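Local coordinates for mandelate racemase/muconate lactonizing enzyme family protein (Sorangium cellulosum, PDB 3S5S), which belongs to the mandelate racemase/muconate lactonizing enzyme family of the enolase superfamily, pairing an N-terminal capping domain with a C-terminal barrel domain, at residues 53-58 and 298-303. Residues are numbered along the deposited sequence; the frame is centred on the assembly and turned at random.
Sequences APLPAF and GMVESV
M299 and F58 meet in a Met-aromatic contact: SD stands 4.2 Å from the centroid of the F58 ring and only 20° off the ring normal, which puts the sulfur over a face. The terminal methyl adds a CH-pi contact on that face, displaced toward the rim, with M299 CE 3.4 Å from F58 CG. Two bends in the methionine chain, at chi2 (38°) and chi3 (-75°), fold the thioether onto the ring, and the two side chains run roughly perpendicular. M299 was modelled in two conformers, so this describes one of them.

Apolar packing extends the contact through L55, whose isobutyl group forks between two partners. Its CD2 lies 3.5 Å from M299 CE, while L55 CD1 reaches V300 CG2 at 3.9 Å. The L55 CA–CB bond points toward 298-303, and with CG anti to the backbone N the two methyls are set against V300 and M299. Further along, the A53 methyl packs on the aliphatic part of E301, with CB 3.8 Å from E301 CG.

No direct hydrogen bond joins the segments; a water accepts from V300 N at 2.8 Å and donates to A53 O, a leg modelled unusually short at 2.5 Å, so the exact geometry of this bridge is less certain. Within 298-303, M299 N donates to E301 OE2 over 2.9 Å, approaching from above the carboxylate plane. This bond ties the carboxylate back to the backbone beside the methionine.

The contact is largely buried and joins the two domains characteristic of this family. Segment 53-58 follows strand 47-52 of the N-terminal antiparallel sheet and enters helix 56-59, whereas 298-303 links barrel strand 293-296 to helix 303-316. S302 caps that helix through L304 N and also bonds E51, while N35 of strand 28-42 holds V300 O.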
ATOM      1  N   ALA A  53      14.209 -13.847 -10.810  1.00 20.52           N
ATOM      2  CA  ALA A  53      13.798 -15.117 -11.398  1.00 22.49           C
ATOM      3  C   ALA A  53      13.030 -14.802 -12.686  1.00 24.15           C
ATOM      4  O   ALA A  53      11.826 -15.078 -12.785  1.00 25.56           O
ATOM      5  CB  ALA A  53      12.920 -15.888 -10.433  1.00 20.42           C
ATOM      6  N   PRO A  54      13.701 -14.198 -13.663  1.00 24.95           N
ATOM      7  CA  PRO A  54      12.971 -13.874 -14.871  1.00 25.61           C
ATOM      8  C   PRO A  54      12.573 -15.155 -15.566  1.00 27.38           C
ATOM      9  O   PRO A  54      13.273 -16.167 -15.477  1.00 28.74           O
ATOM     10  CB  PRO A  54      14.011 -13.129 -15.719  1.00 26.78           C
ATOM     11  CG  PRO A  54      15.372 -13.689 -15.270  1.00 27.29           C
ATOM     12  CD  PRO A  54      15.139 -13.851 -13.756  1.00 25.66           C
ATOM     13  N   LEU A  55      11.444 -15.123 -16.251  1.00 27.71           N
ATOM     14  CA  LEU A  55      10.929 -16.311 -16.877  1.00 28.92           C
ATOM     15  C   LEU A  55      10.559 -15.899 -18.283  1.00 30.94           C
ATOM     16  O   LEU A  55       9.532 -15.244 -18.505  1.00 30.08           O
ATOM     17  CB  LEU A  55       9.742 -16.879 -16.093  1.00 28.09           C
ATOM     18  CG  LEU A  55       9.164 -18.227 -16.594  1.00 28.84           C
ATOM     19  CD1 LEU A  55      10.173 -19.368 -16.528  1.00 29.45           C
ATOM     20  CD2 LEU A  55       7.931 -18.600 -15.818  1.00 25.12           C
ATOM     21  N   PRO A  56      11.444 -16.222 -19.234  1.00 32.93           N
ATOM     22  CA  PRO A  56      11.313 -15.769 -20.601  1.00 35.52           C
ATOM     23  C   PRO A  56       9.952 -16.211 -21.130  1.00 37.01           C
ATOM     24  O   PRO A  56       9.247 -15.436 -21.784  1.00 37.86           O
ATOM     25  CB  PRO A  56      12.454 -16.504 -21.329  1.00 36.94           C
ATOM     26  CG  PRO A  56      13.443 -16.812 -20.304  1.00 34.75           C
ATOM     27  CD  PRO A  56      12.709 -16.946 -19.003  1.00 33.85           C
ATOM     28  N   ALA A  57       9.586 -17.443 -20.820  1.00 38.14           N
ATOM     29  CA  ALA A  57       8.375 -18.024 -21.372  1.00 40.32           C
ATOM     30  C   ALA A  57       7.136 -17.336 -20.806  1.00 39.24           C
ATOM     31  O   ALA A  57       6.091 -17.398 -21.434  1.00 40.34           O
ATOM     32  CB  ALA A  57       8.330 -19.525 -21.114  1.00 41.11           C
ATOM     33  N   PHE A  58       7.268 -16.656 -19.658  1.00 37.16           N
ATOM     34  CA  PHE A  58       6.148 -15.907 -19.073  1.00 36.21           C
ATOM     35  C   PHE A  58       5.942 -14.490 -19.626  1.00 36.57           C
ATOM     36  O   PHE A  58       4.812 -14.131 -19.937  1.00 37.63           O
ATOM     37  CB  PHE A  58       6.245 -15.859 -17.548  1.00 34.36           C
ATOM     38  CG  PHE A  58       5.069 -15.195 -16.882  1.00 33.76           C
ATOM     39  CD1 PHE A  58       3.971 -15.949 -16.459  1.00 35.52           C
ATOM     40  CD2 PHE A  58       5.054 -13.820 -16.669  1.00 34.62           C
ATOM     41  CE1 PHE A  58       2.878 -15.331 -15.851  1.00 33.17           C
ATOM     42  CE2 PHE A  58       3.971 -13.194 -16.061  1.00 33.92           C
ATOM     43  CZ  PHE A  58       2.883 -13.945 -15.656  1.00 33.15           C
ATOM     44  N   GLY A 298       4.048 -16.897  -8.270  1.00 22.45           N
ATOM     45  CA  GLY A 298       5.444 -16.596  -8.513  1.00 22.08           C
ATOM     46  C   GLY A 298       5.933 -17.082  -9.846  1.00 23.00           C
ATOM     47  O   GLY A 298       5.223 -17.730 -10.573  1.00 22.69           O
ATOM     48  N   MET A 299       7.176 -16.720 -10.160  0.50 23.30           N
ATOM     49  CA  MET A 299       7.887 -17.236 -11.331  0.50 24.34           C
ATOM     50  C   MET A 299       8.495 -18.610 -10.951  0.50 24.47           C
ATOM     51  O   MET A 299       7.879 -19.339 -10.193  0.50 24.72           O
ATOM     52  CB  MET A 299       8.930 -16.196 -11.753  0.50 24.37           C
ATOM     53  CG  MET A 299       8.592 -15.357 -12.998  0.50 25.20           C
ATOM     54  SD  MET A 299       6.908 -14.806 -13.305  0.50 22.08           S
ATOM     55  CE  MET A 299       6.169 -16.321 -13.845  0.50 24.10           C
ATOM     56  N   VAL A 300       9.675 -18.979 -11.448  1.00 25.02           N
ATOM     57  CA  VAL A 300      10.333 -20.259 -11.020  1.00 25.11           C
ATOM     58  C   VAL A 300      11.429 -19.897 -10.028  1.00 25.10           C
ATOM     59  O   VAL A 300      12.538 -19.614 -10.420  1.00 26.14           O
ATOM     60  CB  VAL A 300      10.900 -21.048 -12.199  1.00 26.91           C
ATOM     61  CG1 VAL A 300      11.644 -22.291 -11.722  1.00 26.41           C
ATOM     62  CG2 VAL A 300       9.792 -21.420 -13.179  1.00 25.99           C
ATOM     63  N   GLU A 301      11.079 -19.879  -8.749  1.00 24.75           N
ATOM     64  CA  GLU A 301      11.831 -19.191  -7.694  1.00 24.80           C
ATOM     65  C   GLU A 301      12.409 -20.166  -6.656  1.00 25.34           C
ATOM     66  O   GLU A 301      11.777 -21.169  -6.324  1.00 26.34           O
ATOM     67  CB  GLU A 301      10.900 -18.157  -7.005  1.00 23.50           C
ATOM     68  CG  GLU A 301      10.333 -17.096  -7.988  1.00 24.14           C
ATOM     69  CD  GLU A 301       9.228 -16.199  -7.416  1.00 23.85           C
ATOM     70  OE1 GLU A 301       8.806 -16.362  -6.250  1.00 25.76           O
ATOM     71  OE2 GLU A 301       8.730 -15.340  -8.166  1.00 24.97           O
ATOM     72  N   SER A 302      13.589 -19.867  -6.116  1.00 25.06           N
ATOM     73  CA  SER A 302      14.101 -20.626  -4.974  1.00 24.05           C
ATOM     74  C   SER A 302      13.330 -20.236  -3.709  1.00 23.21           C
ATOM     75  O   SER A 302      12.345 -19.461  -3.746  1.00 22.01           O
ATOM     76  CB  SER A 302      15.581 -20.316  -4.760  1.00 24.84           C
ATOM     77  OG  SER A 302      15.797 -19.035  -4.126  1.00 22.08           O
ATOM     78  N   VAL A 303      13.814 -20.775  -2.598  1.00 23.64           N
ATOM     79  CA  VAL A 303      13.406 -20.481  -1.227  1.00 23.38           C
ATOM     80  C   VAL A 303      13.437 -18.975  -0.903  1.00 22.86           C
ATOM     81  O   VAL A 303      12.611 -18.445  -0.148  1.00 22.45           O
ATOM     82  CB  VAL A 303      14.348 -21.338  -0.284  1.00 24.86           C
ATOM     83  CG1 VAL A 303      14.904 -20.586   0.923  1.00 23.59           C
ATOM     84  CG2 VAL A 303      13.707 -22.674   0.075  1.00 25.66           C
TER
HETATM   85  O   HOH W   1      11.243 -17.497 -13.218  1.00 30.95           O